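Local coordinates for protein histidine kinase (Methanosarcina mazei, PDB 3LI8) that probably transfers phosphate from ATP to a protein histidine as a membrane sensor kinase, this piece being its Cache sensory domain, at residues Gly74-Tyr79 / Ser152-Ile157; Asn108-Pro113 / Phe144-Phe149; Thr140-Tyr145 / Thr197-Ser202; Ile148-Tyr153 / Gly168-Leu173. All coordinates share one frame; numbering follows the deposited sequence.

Contact 1: Gly74-Tyr79 / Ser152-Ile157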
loop_
_atom_site.group_PDB
_atom_site.type_symbol
_atom_site.label_atom_id
_atom_site.label_comp_id
_atom_site.label_asym_id
_atom_site.label_seq_id
_atom_site.Cartn_x
_atom_site.Cartn_y
_atom_site.Cartn_z
ATOM N N GLY A 74 -4.303 10.613 3.918
ATOM C CA GLY A 74 -4.535 11.603 2.872
ATOM C C GLY A 74 -5.664 11.090 1.965
ATOM O O GLY A 74 -5.770 9.901 1.735
ATOM N N VAL A 75 -6.405 12.013 1.362
ATOM C CA VAL A 75 -7.419 11.676 0.353
ATOM C C VAL A 75 -7.272 12.826 -0.634
ATOM O O VAL A 75 -7.184 13.980 -0.205
ATOM C CB VAL A 75 -8.906 11.682 0.910
ATOM C CG1 VAL A 75 -9.933 11.331 -0.264
ATOM C CG2 VAL A 75 -9.060 10.697 2.065
ATOM N N TYR A 76 -7.265 12.495 -1.916
ATOM C CA TYR A 76 -6.900 13.510 -2.929
ATOM C C TYR A 76 -7.491 13.221 -4.292
ATOM O O TYR A 76 -7.904 12.086 -4.605
ATOM C CB TYR A 76 -5.357 13.607 -2.954
ATOM C CG TYR A 76 -4.622 12.297 -3.111
ATOM C CD1 TYR A 76 -4.214 11.869 -4.382
ATOM C CD2 TYR A 76 -4.286 11.508 -2.003
ATOM C CE1 TYR A 76 -3.449 10.667 -4.547
ATOM C CE2 TYR A 76 -3.552 10.305 -2.176
ATOM C CZ TYR A 76 -3.118 9.955 -3.441
ATOM O OH TYR A 76 -2.420 8.809 -3.547
ATOM N N LEU A 77 -7.535 14.283 -5.100
ATOM C CA LEU A 77 -7.869 14.151 -6.510
ATOM C C LEU A 77 -6.727 14.874 -7.268
ATOM O O LEU A 77 -6.130 15.820 -6.741
ATOM C CB LEU A 77 -9.174 14.946 -6.743
ATOM C CG LEU A 77 -10.403 14.373 -5.993
ATOM C CD1 LEU A 77 -11.579 15.382 -6.063
ATOM C CD2 LEU A 77 -10.811 13.030 -6.568
ATOM N N GLY A 78 -6.431 14.403 -8.475
ATOM C CA GLY A 78 -5.377 15.005 -9.328
ATOM C C GLY A 78 -5.911 14.910 -10.743
ATOM O O GLY A 78 -6.234 13.838 -11.206
ATOM N N TYR A 79 -6.058 16.058 -11.392
ATOM C CA TYR A 79 -6.611 16.120 -12.782
ATOM C C TYR A 79 -5.599 16.574 -13.819
ATOM O O TYR A 79 -4.678 17.317 -13.517
ATOM C CB TYR A 79 -7.792 17.050 -12.796
ATOM C CG TYR A 79 -9.061 16.439 -12.221
ATOM C CD1 TYR A 79 -9.302 16.423 -10.846
ATOM C CD2 TYR A 79 -10.022 15.883 -13.078
ATOM C CE1 TYR A 79 -10.505 15.846 -10.337
ATOM C CE2 TYR A 79 -11.207 15.322 -12.573
ATOM C CZ TYR A 79 -11.434 15.311 -11.221
ATOM O OH TYR A 79 -12.654 14.769 -10.730
ATOM N N SER A 152 -0.040 4.019 -1.263
ATOM C CA SER A 152 -1.078 4.879 -1.915
ATOM C C SER A 152 -1.886 3.982 -2.846
ATOM O O SER A 152 -1.300 3.216 -3.622
ATOM C CB SER A 152 -0.400 5.992 -2.753
ATOM O OG SER A 152 0.445 6.808 -1.908
ATOM N N TYR A 153 -3.195 4.099 -2.725
ATOM C CA TYR A 153 -4.164 3.412 -3.602
ATOM C C TYR A 153 -4.650 4.501 -4.533
ATOM O O TYR A 153 -5.079 5.553 -4.063
ATOM C CB TYR A 153 -5.354 2.975 -2.791
ATOM C CG TYR A 153 -5.064 1.782 -1.860
ATOM C CD1 TYR A 153 -5.355 0.457 -2.256
ATOM C CD2 TYR A 153 -4.483 1.981 -0.598
ATOM C CE1 TYR A 153 -5.072 -0.603 -1.393
ATOM C CE2 TYR A 153 -4.156 0.896 0.243
ATOM C CZ TYR A 153 -4.467 -0.368 -0.185
ATOM O OH TYR A 153 -4.207 -1.384 0.690
ATOM N N ASP A 154 -4.609 4.286 -5.846
ATOM C CA ASP A 154 -5.032 5.376 -6.769
ATOM C C ASP A 154 -5.856 4.760 -7.881
ATOM O O ASP A 154 -5.437 3.757 -8.455
ATOM C CB ASP A 154 -3.801 6.078 -7.388
ATOM C CG ASP A 154 -2.923 6.674 -6.325
ATOM O OD1 ASP A 154 -3.287 7.763 -5.838
ATOM O OD2 ASP A 154 -1.970 5.990 -5.869
ATOM N N SER A 155 -6.977 5.391 -8.172
ATOM C CA SER A 155 -7.881 4.911 -9.261
ATOM C C SER A 155 -8.048 5.970 -10.316
ATOM O O SER A 155 -8.172 7.153 -10.006
ATOM C CB SER A 155 -9.288 4.652 -8.644
ATOM O OG SER A 155 -9.176 3.506 -7.791
ATOM N N PRO A 156 -8.011 5.568 -11.607
ATOM C CA PRO A 156 -8.174 6.509 -12.688
ATOM C C PRO A 156 -9.632 7.000 -12.772
ATOM O O PRO A 156 -10.573 6.203 -12.585
ATOM C CB PRO A 156 -7.748 5.673 -13.945
ATOM C CG PRO A 156 -8.087 4.261 -13.596
ATOM C CD PRO A 156 -7.772 4.194 -12.070
ATOM N N ILE A 157 -9.798 8.287 -13.068
ATOM C CA ILE A 157 -11.113 8.922 -13.330
ATOM C C ILE A 157 -11.254 8.972 -14.858
ATOM O O ILE A 157 -10.453 9.631 -15.598
ATOM C CB ILE A 157 -11.144 10.339 -12.818
ATOM C CG1 ILE A 157 -10.906 10.322 -11.299
ATOM C CG2 ILE A 157 -12.491 11.011 -13.119
ATOM C CD1 ILE A 157 -10.734 11.776 -10.655
#
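The side chains of Y76 and D154 cross at about a right angle, the ring and carboxylate planes 49° apart. The hydroxyl OH of Y76 lies 2.7 Å from OD1 of D154 and also has OD1 of D170 within reach; its one proton can serve either, and the geometry does not settle which. With chi1 at 52° the Y76 ring is set between its own backbone N and carbonyl carbon, which carries the phenol out toward strand 148-159 and brings OH to 3.6 Å from CB of S152. Putting a phenylalanine at Y76 would keep the ring but would probably leave OD1 of both D154 and D170 without this hydroxyl partner. The axes of 74-79 and 152-157 differ in direction by 42°. They come no closer than 8.8 Å because both strands pair with strand 162-172, which runs between them in the curled antiparallel sheet of the Cache domain, so the two meet through side chains, across that strand. I157 points toward the other strand, and its CD1 reaches Y79 at the phenol end, 3.6 Å from CZ, the two side chains again crossing at about a right angle. The same methyl faces CD2 of L77 at 4.3 Å. Helix 13-48 packs against Y79 through M47, and helix 55-67 against L77 through I62.

Contact 2: Asn108-Pro113 / Phe144-Phe149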
loop_
_atom_site.group_PDB
_atom_site.type_symbol
_atom_site.label_atom_id
_atom_site.label_comp_id
_atom_site.label_asym_id
_atom_site.label_seq_id
_atom_site.Cartn_x
_atom_site.Cartn_y
_atom_site.Cartn_z
ATOM N N ASN A 108 -4.869 16.249 3.705
ATOM C CA ASN A 108 -4.108 15.330 4.469
ATOM C C ASN A 108 -3.922 15.763 5.942
ATOM O O ASN A 108 -4.094 16.938 6.300
ATOM C CB ASN A 108 -2.736 15.132 3.819
ATOM C CG ASN A 108 -1.900 16.373 3.953
ATOM O OD1 ASN A 108 -2.014 17.345 3.177
ATOM N ND2 ASN A 108 -1.135 16.406 4.974
ATOM N N LYS A 109 -3.473 14.801 6.767
ATOM C CA LYS A 109 -3.014 15.130 8.124
ATOM C C LYS A 109 -1.586 14.623 8.415
ATOM O O LYS A 109 -1.265 14.253 9.557
ATOM C CB LYS A 109 -4.010 14.622 9.177
ATOM C CG LYS A 109 -4.224 13.169 9.012
ATOM C CD LYS A 109 -5.308 12.654 10.019
ATOM C CE LYS A 109 -6.657 13.246 9.739
ATOM N NZ LYS A 109 -7.729 12.459 10.523
ATOM N N ILE A 110 -0.749 14.676 7.401
ATOM C CA ILE A 110 0.638 14.162 7.460
ATOM C C ILE A 110 1.360 14.897 8.571
ATOM O O ILE A 110 2.157 14.264 9.326
ATOM C CB ILE A 110 1.355 14.483 6.134
ATOM C CG1 ILE A 110 0.806 13.671 4.964
ATOM C CG2 ILE A 110 2.830 14.152 6.248
ATOM C CD1 ILE A 110 1.145 12.225 5.090
ATOM N N ASN A 111 1.022 16.167 8.775
ATOM C CA ASN A 111 1.795 16.959 9.764
ATOM C C ASN A 111 1.012 17.211 11.039
ATOM O O ASN A 111 1.432 18.003 11.910
ATOM C CB ASN A 111 2.326 18.230 9.104
ATOM C CG ASN A 111 3.364 17.892 8.033
ATOM O OD1 ASN A 111 3.092 18.000 6.832
ATOM N ND2 ASN A 111 4.465 17.274 8.460
ATOM N N GLY A 112 -0.142 16.567 11.154
ATOM C CA GLY A 112 -0.964 16.718 12.333
ATOM C C GLY A 112 -2.355 17.212 12.006
ATOM O O GLY A 112 -3.299 16.407 11.959
ATOM N N PRO A 113 -2.512 18.527 11.769
ATOM C CA PRO A 113 -3.824 19.082 11.486
ATOM C C PRO A 113 -4.255 18.789 10.028
ATOM O O PRO A 113 -3.412 18.468 9.159
ATOM C CB PRO A 113 -3.641 20.593 11.742
ATOM C CG PRO A 113 -2.185 20.847 11.408
ATOM C CD PRO A 113 -1.487 19.575 11.929
ATOM N N PHE A 144 8.369 6.123 2.231
ATOM C CA PHE A 144 8.243 7.151 3.254
ATOM C C PHE A 144 7.947 8.494 2.623
ATOM O O PHE A 144 8.479 8.851 1.562
ATOM C CB PHE A 144 9.606 7.248 4.016
ATOM C CG PHE A 144 9.846 6.100 4.955
ATOM C CD1 PHE A 144 9.281 6.106 6.220
ATOM C CD2 PHE A 144 10.595 5.008 4.558
ATOM C CE1 PHE A 144 9.438 5.019 7.134
ATOM C CE2 PHE A 144 10.778 3.920 5.477
ATOM C CZ PHE A 144 10.191 3.957 6.753
ATOM N N TYR A 145 7.092 9.279 3.287
ATOM C CA TYR A 145 6.782 10.629 2.815
ATOM C C TYR A 145 6.656 11.487 4.058
ATOM O O TYR A 145 5.789 11.255 4.919
ATOM C CB TYR A 145 5.510 10.683 1.950
ATOM C CG TYR A 145 5.003 12.061 1.641
ATOM C CD1 TYR A 145 5.583 12.808 0.609
ATOM C CD2 TYR A 145 3.972 12.612 2.362
ATOM C CE1 TYR A 145 5.141 14.082 0.317
ATOM C CE2 TYR A 145 3.517 13.927 2.091
ATOM C CZ TYR A 145 4.102 14.635 1.082
ATOM O OH TYR A 145 3.635 15.895 0.798
ATOM N N GLU A 146 7.529 12.497 4.138
ATOM C CA GLU A 146 7.543 13.369 5.343
ATOM C C GLU A 146 7.460 12.600 6.629
ATOM O O GLU A 146 6.731 12.953 7.567
ATOM C CB GLU A 146 6.464 14.484 5.267
ATOM C CG GLU A 146 6.670 15.335 4.047
ATOM C CD GLU A 146 5.626 16.444 3.877
ATOM O OE1 GLU A 146 4.665 16.513 4.654
ATOM O OE2 GLU A 146 5.799 17.245 2.967
ATOM N N GLY A 147 8.228 11.519 6.702
ATOM C CA GLY A 147 8.339 10.823 7.947
ATOM C C GLY A 147 7.323 9.710 8.094
ATOM O O GLY A 147 7.372 8.994 9.078
ATOM N N ILE A 148 6.370 9.614 7.155
ATOM C CA ILE A 148 5.260 8.649 7.355
ATOM C C ILE A 148 5.440 7.480 6.383
ATOM O O ILE A 148 5.485 7.723 5.169
ATOM C CB ILE A 148 3.892 9.280 7.010
ATOM C CG1 ILE A 148 3.627 10.577 7.838
ATOM C CG2 ILE A 148 2.743 8.234 7.210
ATOM C CD1 ILE A 148 3.744 10.381 9.329
ATOM N N PHE A 149 5.488 6.269 6.922
ATOM C CA PHE A 149 5.610 5.034 6.077
ATOM C C PHE A 149 4.199 4.711 5.612
ATOM O O PHE A 149 3.291 4.635 6.436
ATOM C CB PHE A 149 6.102 3.905 6.952
ATOM C CG PHE A 149 6.474 2.659 6.173
ATOM C CD1 PHE A 149 7.196 2.732 5.011
ATOM C CD2 PHE A 149 6.084 1.411 6.705
ATOM C CE1 PHE A 149 7.556 1.506 4.363
ATOM C CE2 PHE A 149 6.416 0.233 6.070
ATOM C CZ PHE A 149 7.125 0.302 4.887
HETATM O O HOH W 1 5.149 13.726 9.491
#
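The Y145 ring has neighbours on both faces and at its edge. Over the centre of one face lies CG of E146, 3.9 Å above the plane; by the opposite face sits a bound sulfate; and at the edge, near the ring plane, comes I110, with CD1 3.9 Å from CD2 of Y145. I110 and Y145 cross at about a right angle. The other branch of I110, CG2, packs 4.0 Å from CG1 of I148 and 3.8 Å from CB of E146. With CG of E146 beside its backbone N (chi1 -58°) and the chain extended beyond, the carboxylate is carried past I110, OE1 lying 3.4 Å from its CG2. An alanine at I110 is likely to open a gap between Y145, E146 and I148, which all lean on its branches. One water donates to O of I110 and, at 2.6 Å, to O of E146, bridging two turns. The type I turn from K109 to G112 belongs to the connection between strands 105-108 and 115-118, and the type I' turn from Y145 to I148 joins strand 143-145 to strand 148-159, so two hairpin tips of the same sheet meet near the surface.

Contact 3: Thr140-Tyr145 / Thr197-Ser202. With SO4 (sulfate ion), chain F.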
loop_
_atom_site.group_PDB
_atom_site.type_symbol
_atom_site.label_atom_id
_atom_site.label_comp_id
_atom_site.label_asym_id
_atom_site.label_seq_id
_atom_site.Cartn_x
_atom_site.Cartn_y
_atom_site.Cartn_z
ATOM N N THR A 140 0.708 1.429 -4.817
ATOM C CA THR A 140 2.183 1.578 -4.899
ATOM C C THR A 140 2.877 0.631 -3.934
ATOM O O THR A 140 2.298 0.117 -2.979
ATOM C CB THR A 140 2.630 3.021 -4.495
ATOM O OG1 THR A 140 2.361 3.226 -3.116
ATOM C CG2 THR A 140 1.821 4.036 -5.293
ATOM N N GLU A 141 4.157 0.409 -4.203
ATOM C CA GLU A 141 5.042 -0.142 -3.213
ATOM C C GLU A 141 5.116 0.869 -2.035
ATOM O O GLU A 141 4.838 2.040 -2.223
ATOM C CB GLU A 141 6.400 -0.376 -3.863
ATOM C CG GLU A 141 6.333 -1.589 -4.793
ATOM C CD GLU A 141 6.108 -2.877 -4.003
ATOM O OE1 GLU A 141 7.087 -3.387 -3.423
ATOM O OE2 GLU A 141 4.950 -3.367 -3.921
ATOM N N PRO A 142 5.408 0.393 -0.825
ATOM C CA PRO A 142 5.451 1.259 0.344
ATOM C C PRO A 142 6.608 2.272 0.258
ATOM O O PRO A 142 7.657 2.052 -0.417
ATOM C CB PRO A 142 5.618 0.288 1.499
ATOM C CG PRO A 142 6.458 -0.822 0.898
ATOM C CD PRO A 142 5.814 -0.992 -0.495
ATOM N N TYR A 143 6.406 3.419 0.886
ATOM C CA TYR A 143 7.478 4.414 0.827
ATOM C C TYR A 143 7.337 5.327 2.002
ATOM O O TYR A 143 6.330 5.331 2.707
ATOM C CB TYR A 143 7.386 5.233 -0.460
ATOM C CG TYR A 143 6.071 5.963 -0.698
ATOM C CD1 TYR A 143 5.997 7.332 -0.560
ATOM C CD2 TYR A 143 4.922 5.260 -1.105
ATOM C CE1 TYR A 143 4.824 8.012 -0.808
ATOM C CE2 TYR A 143 3.736 5.952 -1.426
ATOM C CZ TYR A 143 3.697 7.312 -1.221
ATOM O OH TYR A 143 2.548 8.008 -1.444
ATOM N N PHE A 144 8.369 6.123 2.231
ATOM C CA PHE A 144 8.243 7.151 3.254
ATOM C C PHE A 144 7.947 8.494 2.623
ATOM O O PHE A 144 8.479 8.851 1.562
ATOM C CB PHE A 144 9.606 7.248 4.016
ATOM C CG PHE A 144 9.846 6.100 4.955
ATOM C CD1 PHE A 144 9.281 6.106 6.220
ATOM C CD2 PHE A 144 10.595 5.008 4.558
ATOM C CE1 PHE A 144 9.438 5.019 7.134
ATOM C CE2 PHE A 144 10.778 3.920 5.477
ATOM C CZ PHE A 144 10.191 3.957 6.753
ATOM N N TYR A 145 7.092 9.279 3.287
ATOM C CA TYR A 145 6.782 10.629 2.815
ATOM C C TYR A 145 6.656 11.487 4.058
ATOM O O TYR A 145 5.789 11.255 4.919
ATOM C CB TYR A 145 5.510 10.683 1.950
ATOM C CG TYR A 145 5.003 12.061 1.641
ATOM C CD1 TYR A 145 5.583 12.808 0.609
ATOM C CD2 TYR A 145 3.972 12.612 2.362
ATOM C CE1 TYR A 145 5.141 14.082 0.317
ATOM C CE2 TYR A 145 3.517 13.927 2.091
ATOM C CZ TYR A 145 4.102 14.635 1.082
ATOM O OH TYR A 145 3.635 15.895 0.798
ATOM N N THR A 197 7.468 -6.248 -4.114
ATOM C CA THR A 197 8.908 -6.344 -4.433
ATOM C C THR A 197 9.729 -6.818 -3.216
ATOM O O THR A 197 10.981 -6.749 -3.251
ATOM C CB THR A 197 9.489 -5.027 -5.031
ATOM O OG1 THR A 197 9.505 -3.993 -4.025
ATOM C CG2 THR A 197 8.760 -4.589 -6.338
ATOM N N GLY A 198 9.053 -7.290 -2.160
ATOM C CA GLY A 198 9.685 -7.950 -1.000
ATOM C C GLY A 198 10.257 -7.003 0.055
ATOM O O GLY A 198 11.050 -7.382 0.930
ATOM N N ILE A 199 9.836 -5.761 -0.002
ATOM C CA ILE A 199 10.261 -4.806 1.055
ATOM C C ILE A 199 9.514 -5.049 2.368
ATOM O O ILE A 199 8.281 -5.202 2.360
ATOM C CB ILE A 199 9.881 -3.382 0.619
ATOM C CG1 ILE A 199 10.570 -3.010 -0.701
ATOM C CG2 ILE A 199 10.222 -2.329 1.777
ATOM C CD1 ILE A 199 9.985 -1.702 -1.381
ATOM N N PHE A 200 10.210 -5.014 3.515
ATOM C CA PHE A 200 9.625 -5.323 4.792
ATOM C C PHE A 200 8.628 -4.258 5.114
ATOM O O PHE A 200 8.975 -3.095 5.073
ATOM C CB PHE A 200 10.700 -5.340 5.958
ATOM C CG PHE A 200 11.561 -6.563 5.908
ATOM C CD1 PHE A 200 11.140 -7.736 6.498
ATOM C CD2 PHE A 200 12.783 -6.530 5.250
ATOM C CE1 PHE A 200 11.936 -8.898 6.431
ATOM C CE2 PHE A 200 13.575 -7.703 5.156
ATOM C CZ PHE A 200 13.131 -8.857 5.738
ATOM N N LEU A 201 7.425 -4.664 5.503
ATOM C CA LEU A 201 6.476 -3.689 6.078
ATOM C C LEU A 201 6.542 -3.710 7.604
ATOM O O LEU A 201 5.870 -2.902 8.288
ATOM C CB LEU A 201 5.041 -4.071 5.638
ATOM C CG LEU A 201 4.904 -4.164 4.087
ATOM C CD1 LEU A 201 3.491 -4.431 3.669
ATOM C CD2 LEU A 201 5.381 -2.888 3.387
ATOM N N SER A 202 7.211 -4.738 8.152
ATOM C CA SER A 202 7.210 -4.978 9.621
ATOM C C SER A 202 8.431 -5.845 9.874
ATOM O O SER A 202 8.926 -6.498 8.972
ATOM C CB SER A 202 5.943 -5.699 10.135
ATOM O OG SER A 202 5.809 -7.027 9.609
HETATM S S SO4 F . 1.961 11.556 -2.491
HETATM O O1 SO4 F . 1.806 11.687 -1.040
HETATM O O2 SO4 F . 2.747 10.368 -2.851
HETATM O O3 SO4 F . 2.550 12.694 -3.216
HETATM O O4 SO4 F . 0.543 11.283 -3.012
#
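A bend at chi2 (-67°) curls the E141 carboxylate toward the loop 197-202, while T197 has OG1 set between its own N and carbonyl carbon (chi1 68°), on the same side as its N-H. Both donors therefore converge on one oxygen, OE1 of E141: OG1 of T197 at 2.6 Å and N of T197 at 3.0 Å, the latter with an N-H...O angle of 156°. They arrive from the same face of the carboxylate, the hydroxyl on the anti side and tilted out of the plane, the amide well above it. S195 adds its hydroxyl to the same oxygen, and the backbone N of N196 makes a weak bond to OE2.

Beside this polar grip the ring of P142 presses into the loop. Its CG is 3.4 Å from CD2 of L201, tighter than usual for two carbons, the side chains crossing at about a right angle, and 4.1 Å from CG2 of I199, which slides past in the opposite direction. F149, V151 and L173 also pack on P142. The side chain of Y143 leaves the backbone away from the loop, and its OH approaches O2 of a sulfate ion, probably from the crystallisation liquor, at 2.8 Å, a weak bond at most, and also bonds OG of S152.

The loop follows strand 190-194 of the four-stranded sheet, so the contact ties that sheet's module to the seven-stranded one, and the several N-H and O-H donors gathered on E141 would be expected to favour its ionised form.

Contact 4: Ile148-Tyr153 / Gly168-Leu173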
loop_
_atom_site.group_PDB
_atom_site.type_symbol
_atom_site.label_atom_id
_atom_site.label_comp_id
_atom_site.label_asym_id
_atom_site.label_seq_id
_atom_site.Cartn_x
_atom_site.Cartn_y
_atom_site.Cartn_z
ATOM N N ILE A 148 6.370 9.614 7.155
ATOM C CA ILE A 148 5.260 8.649 7.355
ATOM C C ILE A 148 5.440 7.480 6.383
ATOM O O ILE A 148 5.485 7.723 5.169
ATOM C CB ILE A 148 3.892 9.280 7.010
ATOM C CG1 ILE A 148 3.627 10.577 7.838
ATOM C CG2 ILE A 148 2.743 8.234 7.210
ATOM C CD1 ILE A 148 3.744 10.381 9.329
ATOM N N PHE A 149 5.488 6.269 6.922
ATOM C CA PHE A 149 5.610 5.034 6.077
ATOM C C PHE A 149 4.199 4.711 5.612
ATOM O O PHE A 149 3.291 4.635 6.436
ATOM C CB PHE A 149 6.102 3.905 6.952
ATOM C CG PHE A 149 6.474 2.659 6.173
ATOM C CD1 PHE A 149 7.196 2.732 5.011
ATOM C CD2 PHE A 149 6.084 1.411 6.705
ATOM C CE1 PHE A 149 7.556 1.506 4.363
ATOM C CE2 PHE A 149 6.416 0.233 6.070
ATOM C CZ PHE A 149 7.125 0.302 4.887
HETATM N N MSE A 150 4.026 4.556 4.297
HETATM C CA MSE A 150 2.666 4.420 3.765
HETATM C C MSE A 150 2.656 3.757 2.406
HETATM O O MSE A 150 3.713 3.498 1.792
HETATM C CB MSE A 150 2.029 5.804 3.630
HETATM C CG MSE A 150 2.820 6.600 2.677
HETATM SE SE MSE A 150 2.000 8.466 2.236
HETATM C CE MSE A 150 1.785 8.876 3.782
ATOM N N VAL A 151 1.440 3.375 1.962
ATOM C CA VAL A 151 1.268 3.013 0.524
ATOM C C VAL A 151 0.120 3.928 0.046
ATOM O O VAL A 151 -0.635 4.481 0.899
ATOM C CB VAL A 151 0.808 1.560 0.305
ATOM C CG1 VAL A 151 1.981 0.572 0.504
ATOM C CG2 VAL A 151 -0.384 1.228 1.239
ATOM N N SER A 152 -0.040 4.019 -1.263
ATOM C CA SER A 152 -1.078 4.879 -1.915
ATOM C C SER A 152 -1.886 3.982 -2.846
ATOM O O SER A 152 -1.300 3.216 -3.622
ATOM C CB SER A 152 -0.400 5.992 -2.753
ATOM O OG SER A 152 0.445 6.808 -1.908
ATOM N N TYR A 153 -3.195 4.099 -2.725
ATOM C CA TYR A 153 -4.164 3.412 -3.602
ATOM C C TYR A 153 -4.650 4.501 -4.533
ATOM O O TYR A 153 -5.079 5.553 -4.063
ATOM C CB TYR A 153 -5.354 2.975 -2.791
ATOM C CG TYR A 153 -5.064 1.782 -1.860
ATOM C CD1 TYR A 153 -5.355 0.457 -2.256
ATOM C CD2 TYR A 153 -4.483 1.981 -0.598
ATOM C CE1 TYR A 153 -5.072 -0.603 -1.393
ATOM C CE2 TYR A 153 -4.156 0.896 0.243
ATOM C CZ TYR A 153 -4.467 -0.368 -0.185
ATOM O OH TYR A 153 -4.207 -1.384 0.690
ATOM N N GLY A 168 -7.302 9.231 -5.000
ATOM C CA GLY A 168 -6.358 8.439 -4.247
ATOM C C GLY A 168 -6.554 8.534 -2.756
ATOM O O GLY A 168 -7.049 9.505 -2.258
ATOM N N VAL A 169 -6.119 7.492 -2.045
ATOM C CA VAL A 169 -5.904 7.602 -0.602
ATOM C C VAL A 169 -4.545 7.095 -0.206
ATOM O O VAL A 169 -4.005 6.169 -0.814
ATOM C CB VAL A 169 -7.000 6.813 0.145
ATOM C CG1 VAL A 169 -8.413 7.324 -0.305
ATOM C CG2 VAL A 169 -6.883 5.299 -0.154
ATOM N N ASP A 170 -3.998 7.724 0.837
ATOM C CA ASP A 170 -2.692 7.356 1.379
ATOM C C ASP A 170 -2.956 6.714 2.722
ATOM O O ASP A 170 -3.754 7.181 3.510
ATOM C CB ASP A 170 -1.878 8.647 1.492
ATOM C CG ASP A 170 -1.332 9.137 0.157
ATOM O OD1 ASP A 170 -1.362 8.407 -0.836
ATOM O OD2 ASP A 170 -0.800 10.286 0.103
ATOM N N VAL A 171 -2.311 5.565 2.934
ATOM C CA VAL A 171 -2.592 4.658 4.043
ATOM C C VAL A 171 -1.321 4.444 4.877
ATOM O O VAL A 171 -0.405 3.797 4.389
ATOM C CB VAL A 171 -3.097 3.328 3.508
ATOM C CG1 VAL A 171 -3.453 2.305 4.650
ATOM C CG2 VAL A 171 -4.333 3.627 2.615
ATOM N N PRO A 172 -1.290 4.967 6.117
ATOM C CA PRO A 172 -0.096 4.647 6.953
ATOM C C PRO A 172 -0.028 3.157 7.266
ATOM O O PRO A 172 -1.070 2.458 7.470
ATOM C CB PRO A 172 -0.365 5.369 8.290
ATOM C CG PRO A 172 -1.338 6.407 8.019
ATOM C CD PRO A 172 -2.187 5.944 6.776
ATOM N N LEU A 173 1.206 2.695 7.411
ATOM C CA LEU A 173 1.415 1.265 7.593
ATOM C C LEU A 173 2.000 0.921 8.934
ATOM O O LEU A 173 2.354 -0.249 9.132
ATOM C CB LEU A 173 2.401 0.750 6.557
ATOM C CG LEU A 173 1.902 0.786 5.104
ATOM C CD1 LEU A 173 3.051 0.607 4.073
ATOM C CD2 LEU A 173 0.750 -0.163 4.992
#
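I148-Y153 and G168-L173 are neighbouring arms of the antiparallel beta hairpin made by strands 148-159 and 162-172, central to the curled sheet of the Cache domain; their axes pass at 4.7 Å. Five backbone hydrogen bonds zip them together. V151 and V171 form one hydrogen-bonded pair, the N of V171 reaching O of V151 at 2.9 Å almost straight along the carbonyl, while Y153 and V169 form another. Beyond P172, which has no N-H to give, the N of L173 takes up O of F149, 33° out of its carbonyl plane. Between these pairs CA-H groups also point at carbonyls, as CA of S152 does at O of V169.

Among polar side chains, OG of S152 donates to OD1 of D170 at 2.6 Å, coming from above the carboxylate plane; Y143 holds the same OG, and Y106 binds OD2 of D170. This aspartate thus has a hydroxyl on each oxygen, with Y76 as a further partner on OD1. The selenium of the selenomethionine M150 lies 4.0 Å from CB of D170.

Of the apolar side chains, V151, Y153, V169 and V171 lie on the other face. CG2 of V171 touches the edge of the Y153 ring, near its plane, at 3.6 Å from CD2, and CG2 of V169 is beside CB of Y153. M33, N36 and Q37 of helix 13-48 pack on this tyrosine. L173 points toward 148-153, CG beside its backbone N (chi1 -67°), and CD1 touches CG1 of V151 while making a CH-pi contact over one face of F149, 4.1 Å from the ring centroid and 18° off the normal.

From the N terminus, strand 74-79 opens the first long loop, which contact 1 closes when the chain returns as 152-157. Contact 2 lies nested inside it, bringing the turn after strand 105-108 against the hairpin 144-149. Contact 3 starts within that loop at 140-145 but ends only at 197-202, so it crosses contact 1, and contact 4, pairing 148-153 with 168-173, is nested inside contact 3. Contacts 2 and 4 share I148 and F149, and contacts 1 and 4 share S152 and Y153. Contacts 1, 2 and 4 thus bind strands and turns of the seven-stranded sheet to one another, while contact 3 reaches out to the module of the four-stranded sheet.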